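Local coordinates for metallo-beta-lactamase family protein (Staphylococcus aureus, PDB 3R2U) that probably acts as an iron-dependent enzyme of the metallo-beta-lactamase superfamily, perhaps on sulfur compounds as in relatives that also carry rhodanese-like domains, at residues D211-P217 with P233-G238; I203-K207 with A246-N250; F26-F30 with S61-V65; N132-L138 with S149-E155. One frame throughout, in Å; residues are numbered along the deposited sequence. Where two conformers were deposited one is given.

Interaction 1. Residues D211-P217 with P233-G238; sequences DYIQIWP and PTSTLG
Leu237 lies against Asp211, Ile213 and Ile215, and it has the most surface buried by this contact. Its CB packs on Ile213 CG1 at 3.8 Å, and the two side chains run alongside each other. With chi1 at 180°, Leu237 CG is turned toward the Asp211 carboxylate, 3.9 Å from OD1. This is a van der Waals contact only. That carboxylate has its salt bridge with Lys241. The backbone around Leu237 is also gripped. Leu237 N gives a hydrogen bond to Ile213 O at 3.1 Å. Gly238 N reaches Asp211 O at 2.9 Å.

Ile215 forms an antiparallel hydrogen-bonded pair with Ser235. Ile215 N is 2.8 Å from Ser235 O. The return bond, from Ser235 N to Ile215 O, is longer at 3.2 Å. Ile215 CG1 then packs 3.8 Å from Leu237 N. Beyond this pair, Thr234 CG2 meets the edge of the Trp216 ring at CD1, 3.5 Å away. Trp216 NE1 in turn hydrogen-bonds Gln214 OE1 within its own segment.

Thr236 is the N-cap of helix 237-243. Its OG1 accepts from Tyr239 N and also bonds Tyr212 O of the second subunit. Amides in the first turn of a helix lack acceptors within the helix itself. Ile213 O and Asp211 O supply them for Leu237 N and Gly238 N, so the N-terminal end of the helix is tied by backbone bonds to the residues leading into strand 214-217.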
loop_
_atom_site.group_PDB
_atom_site.type_symbol
_atom_site.label_atom_id
_atom_site.label_comp_id
_atom_site.label_asym_id
_atom_site.label_seq_id
_atom_site.Cartn_x
_atom_site.Cartn_y
_atom_site.Cartn_z
ATOM N N ASP A 211 -28.162 33.799 3.140
ATOM C CA ASP A 211 -27.928 32.923 4.286
ATOM C C ASP A 211 -27.789 31.428 3.945
ATOM O O ASP A 211 -27.306 30.653 4.760
ATOM C CB ASP A 211 -29.003 33.149 5.356
ATOM C CG ASP A 211 -28.784 34.451 6.150
ATOM O OD1 ASP A 211 -27.712 35.102 5.981
ATOM O OD2 ASP A 211 -29.672 34.808 6.961
ATOM N N TYR A 212 -28.175 31.044 2.740
ATOM C CA TYR A 212 -28.088 29.647 2.308
ATOM C C TYR A 212 -26.742 29.282 1.626
ATOM O O TYR A 212 -26.545 28.123 1.164
ATOM C CB TYR A 212 -29.255 29.324 1.377
ATOM C CG TYR A 212 -29.339 30.225 0.153
ATOM C CD1 TYR A 212 -28.402 30.131 -0.868
ATOM C CD2 TYR A 212 -30.378 31.141 0.004
ATOM C CE1 TYR A 212 -28.475 30.937 -1.982
ATOM C CE2 TYR A 212 -30.462 31.961 -1.121
ATOM C CZ TYR A 212 -29.511 31.849 -2.106
ATOM O OH TYR A 212 -29.565 32.641 -3.219
ATOM N N ILE A 213 -25.823 30.242 1.526
ATOM C CA ILE A 213 -24.528 29.916 0.935
ATOM C C ILE A 213 -23.742 29.032 1.908
ATOM O O ILE A 213 -23.881 29.149 3.132
ATOM C CB ILE A 213 -23.666 31.133 0.556
ATOM C CG1 ILE A 213 -23.177 31.889 1.792
ATOM C CG2 ILE A 213 -24.407 32.044 -0.441
ATOM C CD1 ILE A 213 -22.086 32.933 1.457
ATOM N N GLN A 214 -22.949 28.123 1.362
ATOM C CA GLN A 214 -22.064 27.318 2.199
ATOM C C GLN A 214 -20.813 28.127 2.554
ATOM O O GLN A 214 -20.476 29.084 1.865
ATOM C CB GLN A 214 -21.642 26.057 1.477
ATOM C CG GLN A 214 -22.785 25.131 1.118
ATOM C CD GLN A 214 -22.299 23.897 0.400
ATOM O OE1 GLN A 214 -21.313 23.297 0.800
ATOM N NE2 GLN A 214 -22.996 23.501 -0.655
ATOM N N ILE A 215 -20.152 27.739 3.648
ATOM C CA ILE A 215 -18.903 28.341 4.084
ATOM C C ILE A 215 -17.864 27.224 3.993
ATOM O O ILE A 215 -17.999 26.184 4.631
ATOM C CB ILE A 215 -18.956 28.875 5.554
ATOM C CG1 ILE A 215 -20.012 29.968 5.736
ATOM C CG2 ILE A 215 -17.606 29.393 5.987
ATOM C CD1 ILE A 215 -19.881 31.135 4.821
ATOM N N TRP A 216 -16.847 27.435 3.176
ATOM C CA TRP A 216 -15.799 26.464 2.972
ATOM C C TRP A 216 -14.490 27.015 3.535
ATOM O O TRP A 216 -13.756 27.687 2.840
ATOM C CB TRP A 216 -15.661 26.179 1.484
ATOM C CG TRP A 216 -16.920 25.655 0.850
ATOM C CD1 TRP A 216 -17.723 24.659 1.321
ATOM C CD2 TRP A 216 -17.470 26.053 -0.408
ATOM N NE1 TRP A 216 -18.763 24.434 0.451
ATOM C CE2 TRP A 216 -18.629 25.274 -0.622
ATOM C CE3 TRP A 216 -17.112 27.012 -1.364
ATOM C CZ2 TRP A 216 -19.432 25.419 -1.760
ATOM C CZ3 TRP A 216 -17.906 27.150 -2.501
ATOM C CH2 TRP A 216 -19.055 26.353 -2.685
ATOM N N PRO A 217 -14.196 26.710 4.807
ATOM C CA PRO A 217 -13.045 27.283 5.487
ATOM C C PRO A 217 -11.708 26.623 5.133
ATOM O O PRO A 217 -11.673 25.526 4.572
ATOM C CB PRO A 217 -13.396 27.071 6.961
ATOM C CG PRO A 217 -14.137 25.765 6.948
ATOM C CD PRO A 217 -14.887 25.715 5.647
ATOM N N PRO A 233 -16.710 19.616 7.801
ATOM C CA PRO A 233 -15.860 20.378 6.888
ATOM C C PRO A 233 -16.484 21.658 6.345
ATOM O O PRO A 233 -15.758 22.473 5.754
ATOM C CB PRO A 233 -15.602 19.388 5.744
ATOM C CG PRO A 233 -16.770 18.475 5.741
ATOM C CD PRO A 233 -17.295 18.422 7.159
ATOM N N THR A 234 -17.795 21.848 6.533
ATOM C CA THR A 234 -18.438 23.020 5.985
ATOM C C THR A 234 -19.633 23.486 6.802
ATOM O O THR A 234 -20.258 22.721 7.524
ATOM C CB THR A 234 -18.960 22.728 4.558
ATOM O OG1 THR A 234 -20.106 21.885 4.633
ATOM C CG2 THR A 234 -17.911 22.044 3.707
ATOM N N SER A 235 -19.964 24.752 6.668
ATOM C CA SER A 235 -21.141 25.262 7.330
ATOM C C SER A 235 -21.913 26.107 6.348
ATOM O O SER A 235 -21.730 25.964 5.142
ATOM C CB SER A 235 -20.752 26.051 8.565
ATOM O OG SER A 235 -21.896 26.346 9.320
ATOM N N THR A 236 -22.819 26.942 6.855
ATOM C CA THR A 236 -23.587 27.860 6.028
ATOM C C THR A 236 -23.595 29.181 6.747
ATOM O O THR A 236 -23.461 29.231 7.963
ATOM C CB THR A 236 -25.057 27.411 5.858
ATOM O OG1 THR A 236 -25.753 27.586 7.100
ATOM C CG2 THR A 236 -25.119 25.975 5.424
ATOM N N LEU A 237 -23.806 30.251 6.003
ATOM C CA LEU A 237 -23.811 31.579 6.582
ATOM C C LEU A 237 -24.913 31.746 7.616
ATOM O O LEU A 237 -24.682 32.285 8.700
ATOM C CB LEU A 237 -23.920 32.645 5.477
ATOM C CG LEU A 237 -23.946 34.121 5.926
ATOM C CD1 LEU A 237 -22.765 34.472 6.840
ATOM C CD2 LEU A 237 -23.991 35.066 4.711
ATOM N N GLY A 238 -26.110 31.260 7.289
ATOM C CA GLY A 238 -27.238 31.368 8.194
ATOM C C GLY A 238 -26.998 30.594 9.474
ATOM O O GLY A 238 -27.440 31.012 10.534
#

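Interaction 2. Residues I203-K207 with A246-N250; sequences IESIK and AFSEN
Phe247 is clasped by Ile203, Ile206 and Lys207, and the tight part of the contact is built round its ring. Ile203 CG2 stands over one face, 4.0 Å above the plane and offset toward the rim. The isoleucine runs roughly perpendicular to the phenylalanine side chain. Ile206 CG2 meets the ring near its plane, 3.7 Å from CE1. The CG of Lys207 lies at the ring edge as well. Leu237 and Ile171 add to the apolar surroundings of Phe247.

The other side of the contact is polar and looser. From CG onward the Lys207 chain is fully extended, which carries NZ past the ring to the backbone of the loop. NZ makes a weak hydrogen bond to Phe247 O at 3.4 Å. A water accepts a second bond from Lys207 NZ at 3.2 Å and sits 2.6 Å from Ala246 O and 2.8 Å from Glu249 O. Asn250 OD1 is close to Lys207 NZ, at 2.9 Å, but badly angled for a hydrogen bond. Asn250 itself is exposed.

The connection between helices 237-243 and 252-260 thus lays one phenylalanine on the C-terminal end of helix 191-206. That helix belongs to the helical layers of the alpha-beta/beta-alpha sandwich typical of the metallo-beta-lactamase superfamily.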
loop_
_atom_site.group_PDB
_atom_site.type_symbol
_atom_site.label_atom_id
_atom_site.label_comp_id
_atom_site.label_asym_id
_atom_site.label_seq_id
_atom_site.Cartn_x
_atom_site.Cartn_y
_atom_site.Cartn_z
ATOM N N ILE A 203 -16.631 41.081 8.722
ATOM C CA ILE A 203 -17.784 40.302 9.141
ATOM C C ILE A 203 -19.073 41.050 8.765
ATOM O O ILE A 203 -20.015 40.452 8.228
ATOM C CB ILE A 203 -17.754 39.976 10.669
ATOM C CG1 ILE A 203 -16.657 38.973 11.002
ATOM C CG2 ILE A 203 -19.089 39.396 11.123
ATOM C CD1 ILE A 203 -16.887 37.540 10.398
ATOM N N GLU A 204 -19.077 42.353 9.035
ATOM C CA GLU A 204 -20.197 43.240 8.730
ATOM C C GLU A 204 -20.589 43.131 7.257
ATOM O O GLU A 204 -21.752 42.942 6.934
ATOM C CB GLU A 204 -19.813 44.697 9.075
ATOM C CG GLU A 204 -20.932 45.730 8.911
ATOM C CD GLU A 204 -20.513 47.143 9.335
ATOM O OE1 GLU A 204 -21.396 47.913 9.766
ATOM O OE2 GLU A 204 -19.310 47.487 9.255
ATOM N N SER A 205 -19.602 43.237 6.374
ATOM C CA SER A 205 -19.834 43.168 4.926
ATOM C C SER A 205 -20.350 41.777 4.478
ATOM O O SER A 205 -21.269 41.680 3.679
ATOM C CB SER A 205 -18.571 43.557 4.146
ATOM O OG SER A 205 -17.543 42.596 4.340
ATOM N N ILE A 206 -19.846 40.706 5.066
ATOM C CA ILE A 206 -20.251 39.367 4.631
ATOM C C ILE A 206 -21.719 39.015 4.976
ATOM O O ILE A 206 -22.327 38.155 4.337
ATOM C CB ILE A 206 -19.290 38.285 5.195
ATOM C CG1 ILE A 206 -18.973 37.296 4.103
ATOM C CG2 ILE A 206 -19.823 37.661 6.494
ATOM C CD1 ILE A 206 -18.238 37.948 2.933
ATOM N N LYS A 207 -22.293 39.728 5.942
ATOM C CA LYS A 207 -23.651 39.470 6.389
ATOM C C LYS A 207 -24.739 39.658 5.324
ATOM O O LYS A 207 -25.807 39.040 5.418
ATOM C CB LYS A 207 -23.993 40.344 7.599
ATOM C CG LYS A 207 -23.261 39.952 8.870
ATOM C CD LYS A 207 -23.656 40.856 10.039
ATOM C CE LYS A 207 -22.878 40.520 11.289
ATOM N NZ LYS A 207 -23.176 41.439 12.422
ATOM N N ALA A 246 -19.023 35.629 16.602
ATOM C CA ALA A 246 -18.567 36.761 15.809
ATOM C C ALA A 246 -19.699 37.452 15.069
ATOM O O ALA A 246 -19.632 38.632 14.820
ATOM C CB ALA A 246 -17.501 36.299 14.828
ATOM N N PHE A 247 -20.732 36.701 14.702
ATOM C CA PHE A 247 -21.875 37.257 13.979
ATOM C C PHE A 247 -22.944 37.921 14.837
ATOM O O PHE A 247 -23.800 38.619 14.297
ATOM C CB PHE A 247 -22.510 36.173 13.103
ATOM C CG PHE A 247 -21.673 35.807 11.936
ATOM C CD1 PHE A 247 -21.866 36.420 10.721
ATOM C CD2 PHE A 247 -20.651 34.881 12.060
ATOM C CE1 PHE A 247 -21.058 36.096 9.632
ATOM C CE2 PHE A 247 -19.847 34.554 10.982
ATOM C CZ PHE A 247 -20.059 35.165 9.764
ATOM N N SER A 248 -22.891 37.722 16.155
ATOM C CA SER A 248 -23.876 38.302 17.071
ATOM C C SER A 248 -23.335 39.459 17.888
ATOM O O SER A 248 -24.114 40.183 18.496
ATOM C CB SER A 248 -24.379 37.240 18.057
ATOM O OG SER A 248 -25.005 36.196 17.368
ATOM N N GLU A 249 -22.013 39.611 17.938
ATOM C CA GLU A 249 -21.424 40.700 18.701
ATOM C C GLU A 249 -21.383 41.932 17.816
ATOM O O GLU A 249 -20.561 42.019 16.899
ATOM C CB GLU A 249 -20.019 40.347 19.185
ATOM C CG GLU A 249 -19.401 41.455 20.016
ATOM C CD GLU A 249 -20.315 41.836 21.165
ATOM O OE1 GLU A 249 -20.761 43.002 21.230
ATOM O OE2 GLU A 249 -20.658 40.935 21.946
ATOM N N ASN A 250 -22.269 42.883 18.079
ATOM C CA ASN A 250 -22.321 44.089 17.259
ATOM C C ASN A 250 -21.671 45.324 17.900
ATOM O O ASN A 250 -21.676 46.407 17.316
ATOM C CB ASN A 250 -23.763 44.331 16.794
ATOM C CG ASN A 250 -24.256 43.225 15.862
ATOM O OD1 ASN A 250 -23.490 42.707 15.036
ATOM N ND2 ASN A 250 -25.528 42.863 15.984
HETATM O O HOH W 1 -20.622 40.990 14.262
#

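Interaction 3. Residues F26-F30 with S61-V65; sequences FFKQF and SYIRV
Helix 60-69 covers one face of a beta sheet here, and Phe30 of strand 25-32 meets Tyr62 and Val65 of that helix. The core is a T-shaped aromatic pair. Tyr62 turns its edge to the face of Phe30, with CD1 3.6 Å above the Phe30 ring plane and over its centre. The ring centroids are 4.8 Å apart and the planes lie at 68°. Val65 points back at Phe30 and meets the edge of its ring, where CG2 is 3.8 Å from Phe30 CE2. Its other methyl, CG1, is anti to the backbone N (chi1 168°) and packs 3.6 Å from Phe26 CZ. Val65 is therefore shared between two phenylalanines on the same side of the strand. Ser61 CB closes on the Phe30 ring at 4.0 Å from CE2. The interface is largely apolar; the Tyr62 hydroxyl bonds Ser39 OG and Ile56 N.

The axes of strand and helix segments approach to 10.6 Å and run nearly antiparallel, at 153°. Strand 25-32 is the outermost strand of its sheet within this chain and pairs with strand 37-44. Tyr62 also reaches Ile73 on strand 72-77, so the helix spans several strands of that sheet.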
loop_
_atom_site.group_PDB
_atom_site.type_symbol
_atom_site.label_atom_id
_atom_site.label_comp_id
_atom_site.label_asym_id
_atom_site.label_seq_id
_atom_site.Cartn_x
_atom_site.Cartn_y
_atom_site.Cartn_z
ATOM N N PHE A 26 -17.669 20.093 -10.476
ATOM C CA PHE A 26 -17.067 19.167 -9.555
ATOM C C PHE A 26 -16.546 19.970 -8.364
ATOM O O PHE A 26 -16.047 21.095 -8.514
ATOM C CB PHE A 26 -15.925 18.405 -10.216
ATOM C CG PHE A 26 -15.219 17.469 -9.287
ATOM C CD1 PHE A 26 -15.711 16.212 -9.061
ATOM C CD2 PHE A 26 -14.066 17.864 -8.632
ATOM C CE1 PHE A 26 -15.073 15.353 -8.192
ATOM C CE2 PHE A 26 -13.416 17.006 -7.773
ATOM C CZ PHE A 26 -13.921 15.760 -7.548
ATOM N N PHE A 27 -16.668 19.397 -7.182
ATOM C CA PHE A 27 -16.192 20.034 -5.963
ATOM C C PHE A 27 -15.693 18.956 -5.023
ATOM O O PHE A 27 -16.403 18.003 -4.759
ATOM C CB PHE A 27 -17.336 20.801 -5.299
ATOM C CG PHE A 27 -16.980 21.430 -3.981
ATOM C CD1 PHE A 27 -16.845 20.653 -2.829
ATOM C CD2 PHE A 27 -16.853 22.795 -3.874
ATOM C CE1 PHE A 27 -16.540 21.239 -1.606
ATOM C CE2 PHE A 27 -16.552 23.377 -2.667
ATOM C CZ PHE A 27 -16.398 22.587 -1.527
ATOM N N LYS A 28 -14.474 19.111 -4.512
ATOM C CA LYS A 28 -13.958 18.162 -3.529
ATOM C C LYS A 28 -13.033 18.852 -2.545
ATOM O O LYS A 28 -12.170 19.618 -2.931
ATOM C CB LYS A 28 -13.203 17.000 -4.163
ATOM C CG LYS A 28 -12.696 16.064 -3.088
ATOM C CD LYS A 28 -12.127 14.811 -3.609
ATOM C CE LYS A 28 -11.955 13.813 -2.451
ATOM N NZ LYS A 28 -13.293 13.506 -1.820
ATOM N N GLN A 29 -13.235 18.545 -1.276
ATOM C CA GLN A 29 -12.410 19.044 -0.205
ATOM C C GLN A 29 -11.301 18.034 0.115
ATOM O O GLN A 29 -11.520 16.820 0.052
ATOM C CB GLN A 29 -13.283 19.288 1.028
ATOM C CG GLN A 29 -12.580 19.913 2.235
ATOM C CD GLN A 29 -12.271 18.904 3.334
ATOM O OE1 GLN A 29 -11.918 17.744 3.072
ATOM N NE2 GLN A 29 -12.441 19.336 4.579
ATOM N N PHE A 30 -10.120 18.546 0.439
ATOM C CA PHE A 30 -8.958 17.719 0.829
ATOM C C PHE A 30 -8.546 18.213 2.195
ATOM O O PHE A 30 -8.281 19.402 2.365
ATOM C CB PHE A 30 -7.780 17.891 -0.153
ATOM C CG PHE A 30 -8.092 17.466 -1.571
ATOM C CD1 PHE A 30 -8.866 18.277 -2.403
ATOM C CD2 PHE A 30 -7.600 16.275 -2.076
ATOM C CE1 PHE A 30 -9.174 17.879 -3.710
ATOM C CE2 PHE A 30 -7.877 15.884 -3.399
ATOM C CZ PHE A 30 -8.669 16.686 -4.206
ATOM N N SER A 61 -2.460 14.393 -4.775
ATOM C CA SER A 61 -3.857 14.097 -4.492
ATOM C C SER A 61 -4.784 14.859 -5.413
ATOM O O SER A 61 -5.726 14.284 -5.956
ATOM C CB SER A 61 -4.204 14.390 -3.034
ATOM O OG SER A 61 -3.740 13.352 -2.194
ATOM N N TYR A 62 -4.509 16.143 -5.613
ATOM C CA TYR A 62 -5.338 16.949 -6.489
ATOM C C TYR A 62 -5.259 16.389 -7.917
ATOM O O TYR A 62 -6.278 16.234 -8.599
ATOM C CB TYR A 62 -4.905 18.415 -6.494
ATOM C CG TYR A 62 -4.668 19.034 -5.139
ATOM C CD1 TYR A 62 -5.709 19.213 -4.231
ATOM C CD2 TYR A 62 -3.403 19.501 -4.787
ATOM C CE1 TYR A 62 -5.489 19.801 -3.004
ATOM C CE2 TYR A 62 -3.167 20.082 -3.574
ATOM C CZ TYR A 62 -4.206 20.255 -2.684
ATOM O OH TYR A 62 -3.950 20.834 -1.473
ATOM N N ILE A 63 -4.036 16.083 -8.348
ATOM C CA ILE A 63 -3.780 15.538 -9.679
ATOM C C ILE A 63 -4.528 14.216 -9.924
ATOM O O ILE A 63 -5.172 14.064 -10.963
ATOM C CB ILE A 63 -2.256 15.340 -9.919
ATOM C CG1 ILE A 63 -1.563 16.701 -10.028
ATOM C CG2 ILE A 63 -2.007 14.501 -11.170
ATOM C CD1 ILE A 63 -0.038 16.638 -10.021
ATOM N N ARG A 64 -4.452 13.295 -8.961
ATOM C CA ARG A 64 -5.119 11.995 -9.067
ATOM C C ARG A 64 -6.633 12.156 -9.209
ATOM O O ARG A 64 -7.240 11.554 -10.089
ATOM C CB ARG A 64 -4.771 11.090 -7.867
ATOM C CG ARG A 64 -3.387 10.461 -7.984
ATOM C CD ARG A 64 -2.973 9.590 -6.774
ATOM N NE ARG A 64 -2.200 10.328 -5.762
ATOM C CZ ARG A 64 -2.608 10.659 -4.529
ATOM N NH1 ARG A 64 -1.780 11.334 -3.725
ATOM N NH2 ARG A 64 -3.811 10.311 -4.082
ATOM N N VAL A 65 -7.223 12.982 -8.356
ATOM C CA VAL A 65 -8.660 13.249 -8.404
ATOM C C VAL A 65 -9.034 13.927 -9.736
ATOM O O VAL A 65 -9.990 13.532 -10.377
ATOM C CB VAL A 65 -9.145 14.093 -7.211
ATOM C CG1 VAL A 65 -10.560 14.588 -7.430
ATOM C CG2 VAL A 65 -9.034 13.272 -5.913
#

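Interaction 4. Residues N132-L138 with S149-E155; sequences NIKLKVL and SFLLTDE
The Phe150 ring has Val137 beside it, with Val137 CG2 4.0 Å from Phe150 CE1. Both side chains leave the sheet in the same direction. Ile128 and Phe166, from the flanking strands, also pack on Phe150. The second flat group is the Glu155 carboxylate. The Lys134 chain passes by it, with CD 3.7 Å from Glu155 OE2.

On the face of Phe150 stand Leu135, Val137 and Leu152, with Ile133 beside them. Leu135 CD2 packs on Leu152 CB at 3.6 Å, and Ile133 CG2 meets Leu152 CG at 3.7 Å. With Ile133 CG1 beside the backbone N (chi1 -55°), the CG2 branch is the one turned to Leu152.

Strands 133-139 and 148-153 form a beta hairpin in the second six-stranded sheet of the metallo-beta-lactamase fold. Three hydrogen-bonded pairs join them: Lys134 with Thr153, Lys136 with Leu151 and Leu138 with Ser149. Each pair exchanges two backbone bonds, and that from Leu151 N to Lys136 O, at 2.8 Å, is almost straight at 176°.

On the other face stand Lys134, Lys136, Leu138, Ser149, Leu151 and Thr153. Lys136 NZ makes a salt bridge with Asp127. Lys134 NZ stays 4.6 Å from Glu155 OE2, and a water bridges the two. A second water links Glu155 OE1, 2.9 Å away, to Asn132 O.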
loop_
_atom_site.group_PDB
_atom_site.type_symbol
_atom_site.label_atom_id
_atom_site.label_comp_id
_atom_site.label_asym_id
_atom_site.label_seq_id
_atom_site.Cartn_x
_atom_site.Cartn_y
_atom_site.Cartn_z
ATOM N N ASN A 132 -16.653 27.617 -16.854
ATOM C CA ASN A 132 -17.862 28.445 -16.660
ATOM C C ASN A 132 -18.148 28.788 -15.187
ATOM O O ASN A 132 -19.109 29.504 -14.899
ATOM C CB ASN A 132 -19.076 27.763 -17.275
ATOM C CG ASN A 132 -18.931 27.574 -18.771
ATOM O OD1 ASN A 132 -19.103 26.476 -19.282
ATOM N ND2 ASN A 132 -18.600 28.639 -19.470
ATOM N N ILE A 133 -17.324 28.281 -14.272
ATOM C CA ILE A 133 -17.489 28.578 -12.834
ATOM C C ILE A 133 -16.963 29.964 -12.615
ATOM O O ILE A 133 -15.899 30.317 -13.129
ATOM C CB ILE A 133 -16.677 27.645 -11.914
ATOM C CG1 ILE A 133 -16.984 26.173 -12.174
ATOM C CG2 ILE A 133 -16.957 27.987 -10.426
ATOM C CD1 ILE A 133 -15.984 25.252 -11.475
ATOM N N LYS A 134 -17.709 30.763 -11.870
ATOM C CA LYS A 134 -17.322 32.127 -11.587
ATOM C C LYS A 134 -16.953 32.255 -10.119
ATOM O O LYS A 134 -17.690 31.797 -9.257
ATOM C CB LYS A 134 -18.485 33.079 -11.897
ATOM C CG LYS A 134 -18.163 34.547 -11.626
ATOM C CD LYS A 134 -19.420 35.435 -11.698
ATOM C CE LYS A 134 -19.036 36.893 -11.483
ATOM N NZ LYS A 134 -20.175 37.841 -11.450
ATOM N N LEU A 135 -15.800 32.851 -9.851
ATOM C CA LEU A 135 -15.389 33.152 -8.512
ATOM C C LEU A 135 -15.232 34.657 -8.383
ATOM O O LEU A 135 -14.510 35.279 -9.186
ATOM C CB LEU A 135 -14.043 32.515 -8.196
ATOM C CG LEU A 135 -13.952 30.993 -8.205
ATOM C CD1 LEU A 135 -12.502 30.620 -7.973
ATOM C CD2 LEU A 135 -14.872 30.389 -7.136
ATOM N N LYS A 136 -15.879 35.246 -7.381
ATOM C CA LYS A 136 -15.710 36.665 -7.122
ATOM C C LYS A 136 -14.791 36.795 -5.931
ATOM O O LYS A 136 -14.985 36.130 -4.899
ATOM C CB LYS A 136 -17.031 37.375 -6.861
ATOM C CG LYS A 136 -16.862 38.897 -6.564
ATOM C CD LYS A 136 -18.167 39.677 -6.670
ATOM C CE LYS A 136 -18.598 39.912 -8.146
ATOM N NZ LYS A 136 -17.649 40.772 -8.962
ATOM N N VAL A 137 -13.752 37.609 -6.104
ATOM C CA VAL A 137 -12.782 37.864 -5.053
ATOM C C VAL A 137 -13.368 38.904 -4.114
ATOM O O VAL A 137 -13.839 39.965 -4.555
ATOM C CB VAL A 137 -11.442 38.396 -5.626
ATOM C CG1 VAL A 137 -10.460 38.783 -4.495
ATOM C CG2 VAL A 137 -10.801 37.346 -6.550
ATOM N N LEU A 138 -13.404 38.576 -2.834
ATOM C CA LEU A 138 -13.843 39.516 -1.823
ATOM C C LEU A 138 -12.659 39.767 -0.889
ATOM O O LEU A 138 -12.063 38.816 -0.391
ATOM C CB LEU A 138 -15.037 38.959 -1.047
ATOM C CG LEU A 138 -16.341 38.635 -1.812
ATOM C CD1 LEU A 138 -17.402 38.063 -0.856
ATOM C CD2 LEU A 138 -16.907 39.840 -2.526
ATOM N N SER A 149 -11.375 36.152 0.180
ATOM C CA SER A 149 -12.281 35.027 0.131
ATOM C C SER A 149 -12.853 34.915 -1.278
ATOM O O SER A 149 -12.955 35.932 -1.981
ATOM C CB SER A 149 -13.407 35.219 1.144
ATOM O OG SER A 149 -12.903 35.137 2.470
ATOM N N PHE A 150 -13.229 33.699 -1.697
ATOM C CA PHE A 150 -13.750 33.500 -3.044
ATOM C C PHE A 150 -15.231 33.062 -3.061
ATOM O O PHE A 150 -15.592 32.012 -2.507
ATOM C CB PHE A 150 -12.870 32.482 -3.785
ATOM C CG PHE A 150 -11.399 32.836 -3.790
ATOM C CD1 PHE A 150 -10.884 33.700 -4.721
ATOM C CD2 PHE A 150 -10.528 32.267 -2.877
ATOM C CE1 PHE A 150 -9.509 33.992 -4.742
ATOM C CE2 PHE A 150 -9.164 32.579 -2.890
ATOM C CZ PHE A 150 -8.675 33.437 -3.821
ATOM N N LEU A 151 -16.076 33.876 -3.683
ATOM C CA LEU A 151 -17.517 33.603 -3.763
ATOM C C LEU A 151 -17.815 32.904 -5.075
ATOM O O LEU A 151 -17.669 33.485 -6.167
ATOM C CB LEU A 151 -18.317 34.890 -3.651
ATOM C CG LEU A 151 -19.847 34.762 -3.596
ATOM C CD1 LEU A 151 -20.259 34.110 -2.267
ATOM C CD2 LEU A 151 -20.504 36.141 -3.771
ATOM N N LEU A 152 -18.250 31.655 -4.965
ATOM C CA LEU A 152 -18.515 30.819 -6.125
ATOM C C LEU A 152 -19.975 30.826 -6.571
ATOM O O LEU A 152 -20.894 30.697 -5.752
ATOM C CB LEU A 152 -18.065 29.378 -5.831
ATOM C CG LEU A 152 -18.186 28.328 -6.956
ATOM C CD1 LEU A 152 -17.206 27.156 -6.727
ATOM C CD2 LEU A 152 -19.628 27.806 -7.142
ATOM N N THR A 153 -20.161 30.993 -7.884
ATOM C CA THR A 153 -21.460 30.887 -8.526
ATOM C C THR A 153 -21.299 29.871 -9.673
ATOM O O THR A 153 -20.394 30.012 -10.524
ATOM C CB THR A 153 -21.955 32.247 -9.012
ATOM O OG1 THR A 153 -22.015 33.140 -7.890
ATOM C CG2 THR A 153 -23.357 32.137 -9.659
ATOM N N ASP A 154 -22.168 28.858 -9.682
ATOM C CA ASP A 154 -22.153 27.761 -10.672
ATOM C C ASP A 154 -22.883 28.178 -11.953
ATOM O O ASP A 154 -23.955 27.650 -12.302
ATOM C CB ASP A 154 -22.800 26.523 -10.031
ATOM C CG ASP A 154 -22.722 25.252 -10.901
ATOM O OD1 ASP A 154 -22.062 25.240 -11.968
ATOM O OD2 ASP A 154 -23.342 24.242 -10.479
ATOM N N GLU A 155 -22.306 29.145 -12.651
ATOM C CA GLU A 155 -22.931 29.668 -13.852
ATOM C C GLU A 155 -23.095 28.648 -14.980
ATOM O O GLU A 155 -24.017 28.764 -15.766
ATOM C CB GLU A 155 -22.195 30.905 -14.346
ATOM C CG GLU A 155 -22.329 32.063 -13.386
ATOM C CD GLU A 155 -21.920 33.400 -14.000
ATOM O OE1 GLU A 155 -21.057 33.440 -14.909
ATOM O OE2 GLU A 155 -22.465 34.415 -13.541
HETATM O O HOH W 2 -19.559 31.488 -16.427
HETATM O O HOH W 3 -21.225 37.152 -14.153
#

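Overall arrangement
From the N terminus, interaction 3 closes first, joining strand 25-32 to helix 60-69. Interaction 4 follows as a hairpin of the second sheet. Both are complete before interaction 2 opens at 203-207. Interaction 1 then opens and closes within the loop that interaction 2 spans, so these two nest and none of the four cross. Interactions 1 and 4 lie in the same sheet and touch through Trp216 and Leu152. Leu237 links interaction 1 to interaction 2, and Leu138 meets Ile206 between interactions 4 and 2. Phe27 against Trp216 joins interaction 3 to interaction 1, and so the first sheet to the second. Interactions 2 and 3 lie far apart, their centres about 31 Å from each other.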